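Long-range contact in IroE protein (Escherichia coli, PDB 2GZS), which hydrolyses the trilactone of the siderophore enterobactin and of its glucosylated forms, preferring the iron-free compounds and tending to cut once to give linear trimers: residues Gln141-Trp146 with Ser162-Ser167. Sequence-based numbering, arbitrary orientation.
Sequences QRRGLW and SSYFRS
In Arg143, chi1 (-173°) sets CG anti to the backbone N and a bend at chi3 (-76°) turns NE; the guanidinium then lies against Tyr164, whose own CG is likewise anti to its backbone N. The guanidinium lies flat on the phenol ring as a cation-pi stack, planes 11° apart, with CZ 3.7 Å from the ring centroid and NH1 over the centre of the face. NH1 also donates within the guanidinium plane to the backbone carbonyl of Tyr164 (Arg143 NH1 to Tyr164 O 3.0 Å), while NH2 forms a salt bridge to Glu133. An alanine in place of Arg143 would probably leave the Tyr164 face and carbonyl without these partners and Glu133 without this countercharge.

The segments illustrate the right-handed beta-alpha-beta crossover of the alpha/beta-hydrolase fold: strand 143-148 leads through helix 150-161 to the neighbouring parallel strand 167-171. Where the second strand begins, Arg143 O is gripped by two successive amides, Arg166 N at 2.8 Å and Ser167 N at 3.1 Å. The parallel pairing continues as Leu145 N donates to Ser167 O (2.9 Å). The Phe165 ring is sandwiched, Tyr164 CD2 over one face and Leu145 CB over the other in a CH-pi contact, 3.9 Å from CB to the ring centroid. The Leu145 side chain also touches Phe154, Val155 and Ser158 of the connecting helix, whereas Phe165 touches Leu124 of helix 117-132.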
ATOM      1  N   GLN A 141      -8.299  -9.719   9.905  1.00 22.77           N
ATOM      2  CA  GLN A 141      -7.904  -8.620  10.807  1.00 19.19           C
ATOM      3  C   GLN A 141      -6.504  -8.138  10.503  1.00 16.94           C
ATOM      4  O   GLN A 141      -6.081  -7.152  11.107  1.00 23.86           O
ATOM      5  CB  GLN A 141      -8.056  -9.138  12.245  1.00 27.55           C
ATOM      6  CG  GLN A 141      -9.494  -9.568  12.576  1.00 29.27           C
ATOM      7  CD  GLN A 141      -9.624  -9.697  14.090  1.00 50.82           C
ATOM      8  OE1 GLN A 141      -9.557 -10.789  14.657  1.00 54.56           O
ATOM      9  NE2 GLN A 141      -9.781  -8.529  14.707  1.00 64.59           N
ATOM     10  N   ARG A 142      -5.754  -8.805   9.647  1.00 16.87           N
ATOM     11  CA  ARG A 142      -4.368  -8.568   9.338  1.00 14.97           C
ATOM     12  C   ARG A 142      -4.262  -8.242   7.840  1.00 13.40           C
ATOM     13  O   ARG A 142      -3.269  -8.611   7.232  1.00 14.55           O
ATOM     14  CB  ARG A 142      -3.487  -9.784   9.651  1.00 18.23           C
ATOM     15  CG  ARG A 142      -3.445 -10.128  11.158  1.00 28.23           C
ATOM     16  CD  ARG A 142      -2.315  -9.380  11.828  1.00 63.85           C
ATOM     17  NE  ARG A 142      -1.024 -10.018  11.872  1.00 89.30           N
ATOM     18  CZ  ARG A 142      -0.544 -11.222  12.094  1.00 90.46           C
ATOM     19  NH1 ARG A 142      -1.317 -12.271  12.367  1.00107.82           N
ATOM     20  NH2 ARG A 142       0.782 -11.423  12.047  1.00 39.94           N
ATOM     21  N   ARG A 143      -5.273  -7.610   7.291  1.00 13.67           N
ATOM     22  CA  ARG A 143      -5.224  -7.134   5.894  1.00 12.12           C
ATOM     23  C   ARG A 143      -4.638  -5.731   5.837  1.00 11.60           C
ATOM     24  O   ARG A 143      -5.164  -4.840   6.502  1.00 15.19           O
ATOM     25  CB  ARG A 143      -6.635  -7.155   5.312  1.00 16.34           C
ATOM     26  CG  ARG A 143      -6.634  -6.840   3.818  1.00 19.64           C
ATOM     27  CD  ARG A 143      -8.044  -6.892   3.331  1.00 23.16           C
ATOM     28  NE  ARG A 143      -8.698  -8.212   3.117  1.00 19.22           N
ATOM     29  CZ  ARG A 143      -9.938  -8.439   3.563  1.00 22.22           C
ATOM     30  NH1 ARG A 143     -10.721  -7.563   4.199  1.00 21.23           N
ATOM     31  NH2 ARG A 143     -10.532  -9.605   3.370  1.00 20.67           N
ATOM     32  N   GLY A 144      -3.564  -5.595   5.059  1.00 10.49           N
ATOM     33  CA  GLY A 144      -2.909  -4.248   5.008  1.00  9.85           C
ATOM     34  C   GLY A 144      -2.790  -3.806   3.563  1.00  9.91           C
ATOM     35  O   GLY A 144      -2.968  -4.487   2.588  1.00  8.43           O
ATOM     36  N   LEU A 145      -2.515  -2.465   3.467  1.00  9.71           N
ATOM     37  CA  LEU A 145      -2.383  -1.743   2.192  1.00  9.93           C
ATOM     38  C   LEU A 145      -1.104  -0.902   2.252  1.00  6.77           C
ATOM     39  O   LEU A 145      -0.948  -0.209   3.272  1.00  9.10           O
ATOM     40  CB  LEU A 145      -3.637  -0.865   2.003  1.00  8.86           C
ATOM     41  CG  LEU A 145      -3.552   0.023   0.695  1.00  8.83           C
ATOM     42  CD1 LEU A 145      -3.667  -0.841  -0.543  1.00 11.36           C
ATOM     43  CD2 LEU A 145      -4.708   1.007   0.773  1.00 11.45           C
ATOM     44  N   TRP A 146      -0.281  -0.910   1.244  1.00  8.54           N
ATOM     45  CA  TRP A 146       0.943  -0.094   1.178  1.00  7.94           C
ATOM     46  C   TRP A 146       1.010   0.594  -0.170  1.00  8.53           C
ATOM     47  O   TRP A 146       0.693   0.058  -1.218  1.00  8.67           O
ATOM     48  CB  TRP A 146       2.200  -1.052   1.316  1.00  8.58           C
ATOM     49  CG  TRP A 146       3.508  -0.302   1.073  1.00  7.70           C
ATOM     50  CD1 TRP A 146       4.272   0.350   2.030  1.00  7.85           C
ATOM     51  CD2 TRP A 146       4.174  -0.130  -0.200  1.00  8.82           C
ATOM     52  NE1 TRP A 146       5.352   0.901   1.373  1.00  9.54           N
ATOM     53  CE2 TRP A 146       5.354   0.647   0.051  1.00  7.14           C
ATOM     54  CE3 TRP A 146       3.880  -0.555  -1.516  1.00  8.32           C
ATOM     55  CZ2 TRP A 146       6.238   0.991  -1.002  1.00  8.37           C
ATOM     56  CZ3 TRP A 146       4.781  -0.202  -2.563  1.00  8.28           C
ATOM     57  CH2 TRP A 146       5.923   0.555  -2.254  1.00  9.71           C
ATOM     58  N   SER A 162     -12.101   3.690   3.804  1.00 15.37           N
ATOM     59  CA  SER A 162     -12.279   2.236   3.597  1.00 17.28           C
ATOM     60  C   SER A 162     -12.695   1.570   4.901  1.00 15.68           C
ATOM     61  O   SER A 162     -12.252   2.009   5.957  1.00 18.19           O
ATOM     62  CB  SER A 162     -10.941   1.622   3.127  1.00 13.02           C
ATOM     63  OG  SER A 162     -11.101   0.192   2.950  1.00 15.39           O
ATOM     64  N   SER A 163     -13.480   0.499   4.818  1.00 15.77           N
ATOM     65  CA  SER A 163     -13.605  -0.406   5.971  1.00 17.40           C
ATOM     66  C   SER A 163     -12.957  -1.744   5.666  1.00 19.12           C
ATOM     67  O   SER A 163     -13.106  -2.747   6.412  1.00 22.40           O
ATOM     68  CB  SER A 163     -15.071  -0.641   6.369  1.00 18.03           C
ATOM     69  OG  SER A 163     -15.754  -1.053   5.182  1.00 33.54           O
ATOM     70  N   TYR A 164     -12.230  -1.870   4.581  1.00 14.08           N
ATOM     71  CA  TYR A 164     -11.778  -3.181   4.118  1.00 14.82           C
ATOM     72  C   TYR A 164     -10.428  -3.564   4.687  1.00 15.20           C
ATOM     73  O   TYR A 164     -10.109  -4.713   4.947  1.00 17.57           O
ATOM     74  CB  TYR A 164     -11.688  -3.188   2.572  1.00 16.92           C
ATOM     75  CG  TYR A 164     -11.526  -4.564   1.973  1.00 20.35           C
ATOM     76  CD1 TYR A 164     -12.638  -5.417   1.846  1.00 21.10           C
ATOM     77  CD2 TYR A 164     -10.285  -4.997   1.541  1.00 17.07           C
ATOM     78  CE1 TYR A 164     -12.492  -6.690   1.283  1.00 20.15           C
ATOM     79  CE2 TYR A 164     -10.182  -6.258   0.981  1.00 17.39           C
ATOM     80  CZ  TYR A 164     -11.258  -7.108   0.849  1.00 24.24           C
ATOM     81  OH  TYR A 164     -10.955  -8.346   0.289  1.00 24.23           O
ATOM     82  N   PHE A 165      -9.521  -2.577   4.822  1.00 12.33           N
ATOM     83  CA  PHE A 165      -8.209  -2.854   5.339  1.00 15.78           C
ATOM     84  C   PHE A 165      -8.081  -2.523   6.814  1.00 12.70           C
ATOM     85  O   PHE A 165      -8.762  -1.631   7.313  1.00 12.95           O
ATOM     86  CB  PHE A 165      -7.115  -2.041   4.572  1.00 12.52           C
ATOM     87  CG  PHE A 165      -7.105  -2.347   3.103  1.00 10.87           C
ATOM     88  CD1 PHE A 165      -6.411  -3.441   2.560  1.00 11.66           C
ATOM     89  CD2 PHE A 165      -7.822  -1.533   2.240  1.00 14.98           C
ATOM     90  CE1 PHE A 165      -6.513  -3.667   1.208  1.00 12.65           C
ATOM     91  CE2 PHE A 165      -7.905  -1.807   0.899  1.00 13.62           C
ATOM     92  CZ  PHE A 165      -7.200  -2.867   0.344  1.00 12.85           C
ATOM     93  N   ARG A 166      -7.182  -3.202   7.540  1.00 13.70           N
ATOM     94  CA  ARG A 166      -6.943  -2.881   8.928  1.00 12.17           C
ATOM     95  C   ARG A 166      -5.634  -2.132   9.141  1.00 12.01           C
ATOM     96  O   ARG A 166      -5.502  -1.416  10.142  1.00 15.49           O
ATOM     97  CB  ARG A 166      -6.940  -4.201   9.734  1.00 18.77           C
ATOM     98  CG  ARG A 166      -8.373  -4.772   9.759  1.00 22.72           C
ATOM     99  CD  ARG A 166      -9.251  -3.953  10.700  1.00 37.21           C
ATOM    100  NE  ARG A 166      -9.005  -4.284  12.100  1.00 58.62           N
ATOM    101  CZ  ARG A 166      -9.775  -5.057  12.863  1.00 59.81           C
ATOM    102  NH1 ARG A 166     -10.871  -5.608  12.368  1.00 51.58           N
ATOM    103  NH2 ARG A 166      -9.443  -5.283  14.122  1.00 84.27           N
ATOM    104  N   SER A 167      -4.666  -2.322   8.261  1.00 10.54           N
ATOM    105  CA  SER A 167      -3.388  -1.650   8.416  1.00 11.97           C
ATOM    106  C   SER A 167      -3.059  -0.854   7.141  1.00 10.48           C
ATOM    107  O   SER A 167      -3.230  -1.346   6.036  1.00 12.11           O
ATOM    108  CB  SER A 167      -2.248  -2.664   8.694  1.00 16.06           C
ATOM    109  OG  SER A 167      -2.447  -3.089  10.063  1.00 17.20           O
TER